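CBS domain protein (Porphyromonas gingivalis, PDB 2NQW) is a membrane protein of unknown function, represented here by its transporter associated (CorC_HlyC) domain, and may bind flavin adenine dinucleotide. Local coordinates at residues L7-K10 with S16-F19; N37-L42 with F72-T77; D47-L52 with I87-F92; E55-L60 with D65-E70. All coordinates share one frame; numbering follows the deposited sequence. Where two conformers were deposited one is given.

Contact 1. Residues L7-K10 with S16-F19; sequences LPFK and SYLF
Two backbone hydrogen bonds tie K10 to L18. K10 N gives its hydrogen to L18 O at 2.8 Å, with the donor in the carbonyl plane; in return L18 N reaches K10 O at 3.1 Å, with the donor tilted from the K10 carbonyl plane. K10 and L18 thus form an antiparallel hydrogen-bonded pair, while F9 and F19 next to them form a non-hydrogen-bonded pair. The same carbonyls also take CA-H...O contacts: F9 CA lies 3.0 Å from L18 O and Y17 CA lies 3.3 Å from K10 O.

The aromatic contact belongs to F9 and F19, on one face of the sheet. It is a CH-pi contact first: F9 CB sits over the middle of the F19 ring, 3.4 Å from its centroid. The two rings are almost parallel, at 10°, but slid so far apart that they barely overlap, with centroids 5.0 Å from each other. The torsion of F9 brings this about. With chi1 at 81° its CG lies between the backbone N and the carbonyl carbon, and the ring runs alongside F19 in the same direction. Y17 brings its CD1 to the edge of the F9 ring, a looser apolar touch. Y31 of helix 25-32 meets the F9 ring as well.

On the other face the aliphatic chains of K10 and L18 lie beside each other, with L18 continuing onto E86 and K88. This is a beta hairpin, strands 9-11 and 17-20, at one border of the antiparallel sheet of the transporter associated domain.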
loop_
_atom_site.group_PDB
_atom_site.type_symbol
_atom_site.label_atom_id
_atom_site.label_comp_id
_atom_site.label_asym_id
_atom_site.label_seq_id
_atom_site.Cartn_x
_atom_site.Cartn_y
_atom_site.Cartn_z
ATOM N N LEU A 7 4.116 -14.824 -5.274
ATOM C CA LEU A 7 3.131 -13.897 -4.620
ATOM C C LEU A 7 3.767 -12.559 -4.374
ATOM O O LEU A 7 4.966 -12.486 -4.041
ATOM C CB LEU A 7 2.668 -14.442 -3.275
ATOM C CG LEU A 7 1.944 -15.795 -3.299
ATOM C CD1 LEU A 7 1.681 -16.230 -1.879
ATOM C CD2 LEU A 7 0.644 -15.679 -4.076
ATOM N N PRO A 8 2.984 -11.491 -4.568
ATOM C CA PRO A 8 3.554 -10.145 -4.428
ATOM C C PRO A 8 3.625 -9.633 -2.994
ATOM O O PRO A 8 3.879 -8.401 -2.812
ATOM C CB PRO A 8 2.568 -9.285 -5.219
ATOM C CG PRO A 8 1.215 -9.929 -4.937
ATOM C CD PRO A 8 1.553 -11.447 -4.954
ATOM N N PHE A 9 3.390 -10.527 -2.005
ATOM C CA PHE A 9 3.380 -10.149 -0.625
ATOM C C PHE A 9 3.901 -11.186 0.358
ATOM O O PHE A 9 3.922 -12.397 0.079
ATOM C CB PHE A 9 1.978 -9.673 -0.234
ATOM C CG PHE A 9 0.993 -10.785 0.074
ATOM C CD1 PHE A 9 0.552 -10.936 1.390
ATOM C CD2 PHE A 9 0.481 -11.608 -0.909
ATOM C CE1 PHE A 9 -0.384 -11.901 1.729
ATOM C CE2 PHE A 9 -0.435 -12.608 -0.569
ATOM C CZ PHE A 9 -0.859 -12.750 0.750
ATOM N N LYS A 10 4.286 -10.670 1.516
ATOM C CA LYS A 10 4.731 -11.482 2.627
ATOM C C LYS A 10 3.776 -11.287 3.809
ATOM O O LYS A 10 3.292 -10.171 4.068
ATOM C CB LYS A 10 6.135 -11.090 3.054
ATOM C CG LYS A 10 7.225 -11.272 1.986
ATOM C CD LYS A 10 8.579 -10.796 2.506
ATOM C CE LYS A 10 9.555 -10.428 1.366
ATOM N NZ LYS A 10 9.486 -11.331 0.186
ATOM N N SER A 16 1.129 -7.871 10.115
ATOM C CA SER A 16 1.304 -6.910 9.016
ATOM C C SER A 16 1.687 -7.636 7.731
ATOM O O SER A 16 1.856 -8.880 7.705
ATOM C CB SER A 16 2.381 -5.881 9.392
ATOM O OG SER A 16 3.668 -6.457 9.406
ATOM N N TYR A 17 1.808 -6.855 6.655
ATOM C CA TYR A 17 2.121 -7.396 5.344
ATOM C C TYR A 17 3.176 -6.538 4.690
ATOM O O TYR A 17 3.222 -5.337 4.901
ATOM C CB TYR A 17 0.855 -7.403 4.441
ATOM C CG TYR A 17 -0.284 -8.130 5.097
ATOM C CD1 TYR A 17 -0.314 -9.527 5.122
ATOM C CD2 TYR A 17 -1.270 -7.426 5.767
ATOM C CE1 TYR A 17 -1.332 -10.213 5.769
ATOM C CE2 TYR A 17 -2.284 -8.089 6.449
ATOM C CZ TYR A 17 -2.301 -9.482 6.443
ATOM O OH TYR A 17 -3.314 -10.178 7.089
ATOM N N LEU A 18 3.975 -7.149 3.837
ATOM C CA LEU A 18 4.865 -6.383 2.936
ATOM C C LEU A 18 4.425 -6.671 1.510
ATOM O O LEU A 18 4.325 -7.854 1.125
ATOM C CB LEU A 18 6.320 -6.791 3.109
ATOM C CG LEU A 18 6.910 -6.508 4.466
ATOM C CD1 LEU A 18 8.319 -7.119 4.574
ATOM C CD2 LEU A 18 7.013 -4.980 4.657
ATOM N N PHE A 19 4.143 -5.609 0.741
ATOM C CA PHE A 19 3.730 -5.757 -0.666
ATOM C C PHE A 19 4.719 -5.071 -1.578
ATOM O O PHE A 19 5.224 -3.975 -1.253
ATOM C CB PHE A 19 2.362 -5.088 -0.888
ATOM C CG PHE A 19 1.192 -5.995 -0.630
ATOM C CD1 PHE A 19 0.585 -6.673 -1.688
ATOM C CD2 PHE A 19 0.727 -6.213 0.660
ATOM C CE1 PHE A 19 -0.502 -7.559 -1.453
ATOM C CE2 PHE A 19 -0.339 -7.087 0.902
ATOM C CZ PHE A 19 -0.956 -7.750 -0.169
#

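Contact 2. Residues N37-L42 with F72-T77; sequences NAFGEL and FRFQVT
A38 and F39, the residues that meet F72 and F74, occupy the two central positions of a type I beta turn, closed by a hydrogen bond of 3.0 Å from G40 N to N37 O. Between the turn and the strand no hydrogen bond forms, and aromatic and methyl packing joins them. The one polar atom of the turn that comes close is A38 O, which lies 3.5 Å from F72 CE1, at the edge of the F72 ring and near its plane.

F39 does most of the touching. Its CE1 stands 3.7 Å from F72 CE1, above one face of the F72 ring but displaced toward the rim. The ring planes are inclined at 51°, and the two side chains run across one another at about a right angle. With chi1 at -55°, F39 CG points away from its own carbonyl carbon, and the far part of the ring comes nearer the strand than its CB does. The same CE1 then approaches the edge of the F74 ring, 4.0 Å from F74 CZ. A38 adds its methyl group, with CB 4.0 Å from F72 CE1.

L52 of helix 49-57 packs on F39 too, while F92 meets the F72 ring edge-to-face. With F39, F72 and F74 all buried, the contact amounts to hydrophobic core packing, held by ring shape and dispersion; the backbone bond closes the turn that carries F39, consistent with a set position for its ring.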
loop_
_atom_site.group_PDB
_atom_site.type_symbol
_atom_site.label_atom_id
_atom_site.label_comp_id
_atom_site.label_asym_id
_atom_site.label_seq_id
_atom_site.Cartn_x
_atom_site.Cartn_y
_atom_site.Cartn_z
ATOM N N ASN A 37 -14.712 -1.511 -1.836
ATOM C CA ASN A 37 -14.546 -0.104 -1.485
ATOM C C ASN A 37 -13.481 0.140 -0.443
ATOM O O ASN A 37 -13.424 1.228 0.122
ATOM C CB ASN A 37 -15.879 0.495 -1.013
ATOM C CG ASN A 37 -16.312 -0.016 0.326
ATOM O OD1 ASN A 37 -15.863 -1.060 0.797
ATOM N ND2 ASN A 37 -17.184 0.756 0.998
ATOM N N ALA A 38 -12.589 -0.815 -0.196
ATOM C CA ALA A 38 -11.618 -0.682 0.880
ATOM C C ALA A 38 -10.792 0.607 0.764
ATOM O O ALA A 38 -10.449 1.221 1.777
ATOM C CB ALA A 38 -10.669 -1.896 0.897
ATOM N N PHE A 39 -10.419 0.984 -0.471
ATOM C CA PHE A 39 -9.552 2.160 -0.670
ATOM C C PHE A 39 -10.331 3.360 -1.199
ATOM O O PHE A 39 -9.728 4.391 -1.547
ATOM C CB PHE A 39 -8.354 1.782 -1.564
ATOM C CG PHE A 39 -7.578 0.603 -1.028
ATOM C CD1 PHE A 39 -7.052 0.629 0.263
ATOM C CD2 PHE A 39 -7.390 -0.521 -1.817
ATOM C CE1 PHE A 39 -6.334 -0.470 0.761
ATOM C CE2 PHE A 39 -6.675 -1.620 -1.329
ATOM C CZ PHE A 39 -6.152 -1.608 -0.046
ATOM N N GLY A 40 -11.653 3.208 -1.223
ATOM C CA GLY A 40 -12.540 4.368 -1.395
ATOM C C GLY A 40 -12.396 5.133 -2.690
ATOM O O GLY A 40 -11.828 4.658 -3.680
ATOM N N GLU A 41 -12.910 6.361 -2.706
ATOM C CA GLU A 41 -12.856 7.167 -3.918
ATOM C C GLU A 41 -11.426 7.495 -4.298
ATOM O O GLU A 41 -11.098 7.555 -5.483
ATOM C CB GLU A 41 -13.654 8.467 -3.748
ATOM C CG GLU A 41 -15.128 8.244 -3.673
ATOM C CD GLU A 41 -15.908 9.552 -3.655
ATOM O OE1 GLU A 41 -15.888 10.320 -4.651
ATOM O OE2 GLU A 41 -16.552 9.834 -2.640
ATOM N N LEU A 42 -10.566 7.735 -3.315
ATOM C CA LEU A 42 -9.200 8.014 -3.629
ATOM C C LEU A 42 -8.569 6.830 -4.401
ATOM O O LEU A 42 -7.844 6.997 -5.411
ATOM C CB LEU A 42 -8.476 8.278 -2.314
ATOM C CG LEU A 42 -7.192 9.049 -2.498
ATOM C CD1 LEU A 42 -7.440 10.491 -3.020
ATOM C CD2 LEU A 42 -6.440 9.085 -1.208
ATOM N N PHE A 72 -6.439 1.543 7.174
ATOM C CA PHE A 72 -5.093 1.125 6.762
ATOM C C PHE A 72 -4.046 2.163 7.090
ATOM O O PHE A 72 -4.284 3.369 6.988
ATOM C CB PHE A 72 -5.098 0.876 5.236
ATOM C CG PHE A 72 -6.132 -0.135 4.809
ATOM C CD1 PHE A 72 -7.307 0.284 4.213
ATOM C CD2 PHE A 72 -5.969 -1.481 5.087
ATOM C CE1 PHE A 72 -8.280 -0.635 3.861
ATOM C CE2 PHE A 72 -6.964 -2.419 4.743
ATOM C CZ PHE A 72 -8.117 -1.999 4.137
ATOM N N ARG A 73 -2.863 1.675 7.412
ATOM C CA ARG A 73 -1.686 2.521 7.521
ATOM C C ARG A 73 -0.598 1.891 6.660
ATOM O O ARG A 73 -0.384 0.661 6.705
ATOM C CB ARG A 73 -1.213 2.606 8.978
ATOM C CG ARG A 73 -0.033 3.554 9.170
ATOM C CD ARG A 73 0.418 3.558 10.677
ATOM N NE ARG A 73 1.561 4.455 10.882
ATOM C CZ ARG A 73 1.449 5.772 11.015
ATOM N NH1 ARG A 73 0.240 6.327 10.990
ATOM N NH2 ARG A 73 2.545 6.526 11.170
ATOM N N PHE A 74 0.071 2.735 5.881
ATOM C CA PHE A 74 1.081 2.289 4.921
ATOM C C PHE A 74 2.417 2.916 5.254
ATOM O O PHE A 74 2.467 4.063 5.728
ATOM C CB PHE A 74 0.702 2.824 3.528
ATOM C CG PHE A 74 -0.692 2.437 3.080
ATOM C CD1 PHE A 74 -0.991 1.117 2.777
ATOM C CD2 PHE A 74 -1.713 3.377 2.971
ATOM C CE1 PHE A 74 -2.268 0.746 2.384
ATOM C CE2 PHE A 74 -3.015 3.001 2.556
ATOM C CZ PHE A 74 -3.264 1.674 2.241
ATOM N N GLN A 75 3.504 2.188 5.017
ATOM C CA GLN A 75 4.822 2.771 5.199
ATOM C C GLN A 75 5.706 2.331 4.021
ATOM O O GLN A 75 5.715 1.154 3.630
ATOM C CB GLN A 75 5.447 2.277 6.508
ATOM C CG GLN A 75 6.868 2.814 6.777
ATOM C CD GLN A 75 7.364 2.328 8.128
ATOM O OE1 GLN A 75 6.567 2.137 9.054
ATOM N NE2 GLN A 75 8.659 2.192 8.272
ATOM N N VAL A 76 6.449 3.294 3.452
ATOM C CA VAL A 76 7.407 2.934 2.382
ATOM C C VAL A 76 8.601 2.303 3.079
ATOM O O VAL A 76 9.321 2.990 3.804
ATOM C CB VAL A 76 7.851 4.169 1.575
ATOM C CG1 VAL A 76 8.957 3.806 0.591
ATOM C CG2 VAL A 76 6.663 4.722 0.836
ATOM N N THR A 77 8.826 1.005 2.835
ATOM C CA THR A 77 9.945 0.336 3.501
ATOM C C THR A 77 11.168 0.206 2.590
ATOM O O THR A 77 12.278 0.082 3.098
ATOM C CB THR A 77 9.526 -1.054 3.987
ATOM O OG1 THR A 77 8.949 -1.764 2.880
ATOM C CG2 THR A 77 8.524 -0.911 5.155
#

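Contact 3. Residues D47-L52 with I87-F92; sequences DTLSGL and IKIFPF
The first turn of helix 49-57 lies against the inner strand 84-89 near the centre of the domain, with L49 and S50 meeting I87 and I89. L49 and I87 reach toward each other tip to tip. L49 CD2 is 3.9 Å from I87 CB and as close to I87 CG2, while its CG is approached by I87 CD1. This follows from a chi1 of -172°, which sends L49 CG directly away from its backbone N and out toward the sheet. The same methyl, L49 CD2, extends to I89 CD1 at 4.2 Å.

I87 uses its longer branch on the helix backbone: CD1 rests 3.7 Å from S50 CA and 3.8 Å from L49 O. The S50 hydroxyl takes no part in this packing and is hydrogen-bonded to G21 O.

T48 starts the helix as its N-cap. Its OG1 accepts from G51 N at 3.0 Å, with an N-H...O angle of 153°, and T48 O receives the first backbone bond of the helix, from L52 N at 2.9 Å. The cap takes up an amide hydrogen that the first turn leaves without a helical acceptor.

F19 and F74, from the strands flanking 84-89, also pack on L49. No hydrogen bond joins the segments, branched aliphatic side chains do; T48 takes the amides of G51 and L52, and the backbones of L49 and S50 bond to T23 and G21.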
loop_
_atom_site.group_PDB
_atom_site.type_symbol
_atom_site.label_atom_id
_atom_site.label_comp_id
_atom_site.label_asym_id
_atom_site.label_seq_id
_atom_site.Cartn_x
_atom_site.Cartn_y
_atom_site.Cartn_z
ATOM N N ASP A 47 -4.112 2.979 -9.815
ATOM C CA ASP A 47 -4.066 1.561 -10.155
ATOM C C ASP A 47 -3.281 0.674 -9.197
ATOM O O ASP A 47 -3.507 -0.536 -9.160
ATOM C CB ASP A 47 -3.471 1.343 -11.566
ATOM C CG ASP A 47 -3.552 -0.099 -11.996
ATOM O OD1 ASP A 47 -4.667 -0.651 -11.899
ATOM O OD2 ASP A 47 -2.515 -0.681 -12.387
ATOM N N THR A 48 -2.327 1.252 -8.476
ATOM C CA THR A 48 -1.409 0.438 -7.679
ATOM C C THR A 48 -1.295 0.920 -6.241
ATOM O O THR A 48 -1.721 2.029 -5.922
ATOM C CB THR A 48 0.014 0.417 -8.282
ATOM O OG1 THR A 48 0.544 1.738 -8.149
ATOM C CG2 THR A 48 0.006 -0.030 -9.777
ATOM N N LEU A 49 -0.694 0.085 -5.403
ATOM C CA LEU A 49 -0.470 0.444 -4.019
ATOM C C LEU A 49 0.442 1.668 -3.873
ATOM O O LEU A 49 0.160 2.583 -3.089
ATOM C CB LEU A 49 0.071 -0.797 -3.280
ATOM C CG LEU A 49 0.190 -0.647 -1.766
ATOM C CD1 LEU A 49 -1.127 -0.381 -1.069
ATOM C CD2 LEU A 49 0.842 -1.915 -1.230
ATOM N N SER A 50 1.527 1.710 -4.645
ATOM C CA SER A 50 2.364 2.899 -4.599
ATOM C C SER A 50 1.581 4.103 -5.140
ATOM O O SER A 50 1.734 5.205 -4.601
ATOM C CB SER A 50 3.671 2.661 -5.355
ATOM O OG SER A 50 3.394 2.409 -6.713
ATOM N N GLY A 51 0.710 3.903 -6.133
ATOM C CA GLY A 51 -0.123 5.012 -6.612
ATOM C C GLY A 51 -1.032 5.542 -5.520
ATOM O O GLY A 51 -1.216 6.767 -5.405
ATOM N N LEU A 52 -1.628 4.650 -4.717
ATOM C CA LEU A 52 -2.480 5.111 -3.623
ATOM C C LEU A 52 -1.640 5.939 -2.637
ATOM O O LEU A 52 -2.089 6.982 -2.155
ATOM C CB LEU A 52 -3.108 3.917 -2.908
ATOM C CG LEU A 52 -4.001 4.270 -1.715
ATOM C CD1 LEU A 52 -5.188 5.155 -2.127
ATOM C CD2 LEU A 52 -4.493 2.969 -1.088
ATOM N N ILE A 87 5.974 -1.613 0.190
ATOM C CA ILE A 87 5.138 -0.931 1.155
ATOM C C ILE A 87 4.678 -1.933 2.210
ATOM O O ILE A 87 4.209 -3.041 1.877
ATOM C CB ILE A 87 3.917 -0.274 0.461
ATOM C CG1 ILE A 87 4.394 0.975 -0.303
ATOM C CG2 ILE A 87 2.808 0.119 1.456
ATOM C CD1 ILE A 87 3.357 1.561 -1.273
ATOM N N LYS A 88 4.805 -1.521 3.472
ATOM C CA LYS A 88 4.204 -2.239 4.593
ATOM C C LYS A 88 2.765 -1.795 4.775
ATOM O O LYS A 88 2.485 -0.584 4.797
ATOM C CB LYS A 88 4.983 -1.923 5.866
ATOM C CG LYS A 88 4.321 -2.467 7.111
ATOM C CD LYS A 88 5.250 -2.279 8.335
ATOM C CE LYS A 88 4.474 -2.645 9.604
ATOM N NZ LYS A 88 5.367 -2.519 10.814
ATOM N N ILE A 89 1.864 -2.781 4.933
ATOM C CA ILE A 89 0.483 -2.509 5.374
ATOM C C ILE A 89 0.425 -3.010 6.822
ATOM O O ILE A 89 0.724 -4.188 7.094
ATOM C CB ILE A 89 -0.551 -3.218 4.465
ATOM C CG1 ILE A 89 -0.405 -2.735 3.023
ATOM C CG2 ILE A 89 -1.957 -3.003 5.037
ATOM C CD1 ILE A 89 -1.360 -3.405 2.027
ATOM N N PHE A 90 0.103 -2.104 7.745
ATOM C CA PHE A 90 0.048 -2.474 9.155
ATOM C C PHE A 90 -1.133 -3.406 9.416
ATOM O O PHE A 90 -2.060 -3.510 8.599
ATOM C CB PHE A 90 -0.066 -1.196 10.000
ATOM C CG PHE A 90 1.246 -0.498 10.245
ATOM C CD1 PHE A 90 1.859 -0.567 11.486
ATOM C CD2 PHE A 90 1.865 0.203 9.214
ATOM C CE1 PHE A 90 3.090 0.073 11.717
ATOM C CE2 PHE A 90 3.076 0.859 9.416
ATOM C CZ PHE A 90 3.693 0.785 10.676
ATOM N N PRO A 91 -1.122 -4.084 10.576
ATOM C CA PRO A 91 -2.301 -4.910 10.878
ATOM C C PRO A 91 -3.540 -4.021 10.927
ATOM O O PRO A 91 -3.451 -2.878 11.418
ATOM C CB PRO A 91 -1.998 -5.467 12.278
ATOM C CG PRO A 91 -0.476 -5.269 12.467
ATOM C CD PRO A 91 -0.133 -4.058 11.668
ATOM N N PHE A 92 -4.690 -4.531 10.487
ATOM C CA PHE A 92 -5.912 -3.715 10.487
ATOM C C PHE A 92 -7.081 -4.531 11.018
ATOM O O PHE A 92 -7.123 -5.776 10.901
ATOM C CB PHE A 92 -6.210 -3.145 9.080
ATOM C CG PHE A 92 -6.260 -4.178 8.017
ATOM C CD1 PHE A 92 -7.485 -4.783 7.687
ATOM C CD2 PHE A 92 -5.105 -4.562 7.329
ATOM C CE1 PHE A 92 -7.539 -5.773 6.722
ATOM C CE2 PHE A 92 -5.167 -5.561 6.364
ATOM C CZ PHE A 92 -6.377 -6.148 6.057
#

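Contact 4. Residues E55-L60 with D65-E70; sequences EIKQEL and DTAVYE
I56 leads off by laying two of its methyls on strand 66-69. Its CG2 meets A67 CB at 3.9 Å, while the longer branch brings CD1 to within 4.0 Å of Y69 CB. I56 therefore spans A67 and Y69, two residues apart on the strand.

K57, the last helical residue, reaches the same A67 methyl. Its CG lies 3.9 Å from A67 CB, and bends at chi2, chi3 and chi4 fold the chain back so that NZ donates to T66 O at 2.8 Å. The C=O...N angle there is 152°, with NZ somewhat out of the carbonyl plane. NZ also makes a long salt bridge of 3.6 Å to E59 OE2 and donates to water 1.

At Q58 the chain leaves the helix with positive phi, and E59 turns its carboxylate back toward the strand. E59 OE2 and D65 OD2 come within 4.3 Å of each other; water 1 donates to both, and the ammonium of K57 beside them would be expected to ease their repulsion. L60 contributes its carbonyl: water 2 bridges L60 O and D65 OD2, 2.7 Å from each. D65 OD2 is gripped further by H62 N, in the loop between the segments.

Strand 66-69 is an outermost strand of the sheet, paired with 72-79. The end of helix 49-57 rests on it here, F74 of the neighbouring strand also touches I56, and L42 of helix 40-43 packs against both I56 and Y69.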
loop_
_atom_site.group_PDB
_atom_site.type_symbol
_atom_site.label_atom_id
_atom_site.label_comp_id
_atom_site.label_asym_id
_atom_site.label_seq_id
_atom_site.Cartn_x
_atom_site.Cartn_y
_atom_site.Cartn_z
ATOM N N GLU A 55 -1.177 9.279 -4.091
ATOM C CA GLU A 55 -2.447 10.024 -4.131
ATOM C C GLU A 55 -2.769 10.605 -2.758
ATOM O O GLU A 55 -3.345 11.709 -2.662
ATOM C CB GLU A 55 -3.576 9.075 -4.551
ATOM C CG GLU A 55 -4.870 9.769 -4.931
ATOM C CD GLU A 55 -4.852 10.469 -6.263
ATOM O OE1 GLU A 55 -3.950 10.276 -7.075
ATOM O OE2 GLU A 55 -5.836 11.192 -6.545
ATOM N N ILE A 56 -2.416 9.870 -1.695
ATOM C CA ILE A 56 -2.625 10.395 -0.345
ATOM C C ILE A 56 -1.643 11.524 -0.010
ATOM O O ILE A 56 -2.030 12.567 0.547
ATOM C CB ILE A 56 -2.525 9.271 0.720
ATOM C CG1 ILE A 56 -3.638 8.222 0.522
ATOM C CG2 ILE A 56 -2.554 9.816 2.133
ATOM C CD1 ILE A 56 -3.344 6.903 1.256
ATOM N N LYS A 57 -0.366 11.316 -0.333
ATOM C CA LYS A 57 0.685 12.210 0.171
ATOM C C LYS A 57 1.007 13.380 -0.757
ATOM O O LYS A 57 1.474 14.408 -0.289
ATOM C CB LYS A 57 1.953 11.417 0.507
ATOM C CG LYS A 57 1.725 10.397 1.620
ATOM C CD LYS A 57 1.425 11.038 2.996
ATOM C CE LYS A 57 2.585 11.823 3.601
ATOM N NZ LYS A 57 3.773 10.948 3.824
ATOM N N GLN A 58 0.781 13.194 -2.050
ATOM C CA GLN A 58 0.924 14.275 -3.027
ATOM C C GLN A 58 2.299 14.935 -2.982
ATOM O O GLN A 58 2.431 16.167 -3.061
ATOM C CB GLN A 58 -0.214 15.268 -2.843
ATOM C CG GLN A 58 -1.533 14.639 -3.314
ATOM C CD GLN A 58 -1.603 14.615 -4.826
ATOM O OE1 GLN A 58 -1.697 15.655 -5.430
ATOM N NE2 GLN A 58 -1.456 13.407 -5.451
ATOM N N GLU A 59 3.325 14.099 -2.886
ATOM C CA GLU A 59 4.710 14.558 -2.884
ATOM C C GLU A 59 5.600 13.406 -3.307
ATOM O O GLU A 59 5.169 12.239 -3.267
ATOM C CB GLU A 59 5.102 15.054 -1.488
ATOM C CG GLU A 59 5.120 13.940 -0.451
ATOM C CD GLU A 59 5.294 14.425 0.976
ATOM O OE1 GLU A 59 5.554 15.633 1.207
ATOM O OE2 GLU A 59 5.187 13.564 1.866
ATOM N N LEU A 60 6.834 13.704 -3.697
ATOM C CA LEU A 60 7.750 12.612 -4.028
ATOM C C LEU A 60 8.041 11.821 -2.749
ATOM O O LEU A 60 8.235 12.422 -1.683
ATOM C CB LEU A 60 9.052 13.161 -4.631
ATOM C CG LEU A 60 8.950 13.412 -6.145
ATOM C CD1 LEU A 60 8.106 14.639 -6.472
ATOM C CD2 LEU A 60 10.364 13.570 -6.701
ATOM N N ASP A 65 8.448 7.112 4.842
ATOM C CA ASP A 65 7.209 7.871 4.787
ATOM C C ASP A 65 6.037 6.956 5.158
ATOM O O ASP A 65 6.031 5.751 4.837
ATOM C CB ASP A 65 6.959 8.390 3.369
ATOM C CG ASP A 65 7.859 9.563 2.985
ATOM O OD1 ASP A 65 8.701 9.984 3.795
ATOM O OD2 ASP A 65 7.698 10.018 1.819
ATOM N N THR A 66 5.024 7.560 5.757
ATOM C CA THR A 66 3.799 6.836 6.080
ATOM C C THR A 66 2.573 7.568 5.520
ATOM O O THR A 66 2.616 8.771 5.204
ATOM C CB THR A 66 3.628 6.663 7.599
ATOM O OG1 THR A 66 3.480 7.934 8.242
ATOM C CG2 THR A 66 4.811 5.890 8.212
ATOM N N ALA A 67 1.464 6.838 5.395
ATOM C CA ALA A 67 0.225 7.420 4.906
ATOM C C ALA A 67 -0.901 6.644 5.554
ATOM O O ALA A 67 -0.742 5.446 5.833
ATOM C CB ALA A 67 0.125 7.313 3.394
ATOM N N VAL A 68 -2.041 7.295 5.754
ATOM C CA VAL A 68 -3.199 6.641 6.377
ATOM C C VAL A 68 -4.393 6.743 5.444
ATOM O O VAL A 68 -4.655 7.810 4.874
ATOM C CB VAL A 68 -3.519 7.278 7.755
ATOM C CG1 VAL A 68 -4.829 6.700 8.346
ATOM C CG2 VAL A 68 -2.367 7.019 8.719
ATOM N N TYR A 69 -5.130 5.637 5.295
ATOM C CA TYR A 69 -6.443 5.668 4.665
ATOM C C TYR A 69 -7.257 4.677 5.502
ATOM O O TYR A 69 -7.191 3.459 5.269
ATOM C CB TYR A 69 -6.377 5.236 3.174
ATOM C CG TYR A 69 -7.673 5.578 2.459
ATOM C CD1 TYR A 69 -7.849 6.839 1.897
ATOM C CD2 TYR A 69 -8.728 4.677 2.414
ATOM C CE1 TYR A 69 -9.048 7.201 1.295
ATOM C CE2 TYR A 69 -9.914 5.004 1.819
ATOM C CZ TYR A 69 -10.078 6.266 1.256
ATOM O OH TYR A 69 -11.294 6.589 0.685
ATOM N N GLU A 70 -7.961 5.209 6.513
ATOM C CA GLU A 70 -8.478 4.342 7.572
ATOM C C GLU A 70 -9.301 3.198 6.965
ATOM O O GLU A 70 -10.119 3.430 6.076
ATOM C CB GLU A 70 -9.327 5.130 8.566
ATOM C CG GLU A 70 -8.532 6.030 9.507
ATOM C CD GLU A 70 -7.800 5.283 10.600
ATOM O OE1 GLU A 70 -7.878 4.051 10.655
ATOM O OE2 GLU A 70 -7.185 5.940 11.471
HETATM O O HOH W 1 5.183 10.917 1.314
HETATM O O HOH W 2 8.750 12.324 0.984
#

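In the fold
All four contacts use one antiparallel sheet, ordered 9-11, 17-20, 84-89, 72-79, 66-69. Contacts 1 and 4 lie at its two borders, centres about 19 Å apart and without touching, on opposite sides of the chain's centre. Contacts 2 and 3 fill the middle, their centres about 5 Å apart; F39 of contact 2 touches L52 of contact 3, and Q75 and K88 pair their strands. Contact 3 joins contact 1 where F19 CB packs on L49 CD2, 3.5 Å away, and shares helix 49-57 with contact 4. Contact 2 reaches contact 4 through the pairing of F74 and A67. The bound glycerol near V68 of contact 4 is probably from crystallisation.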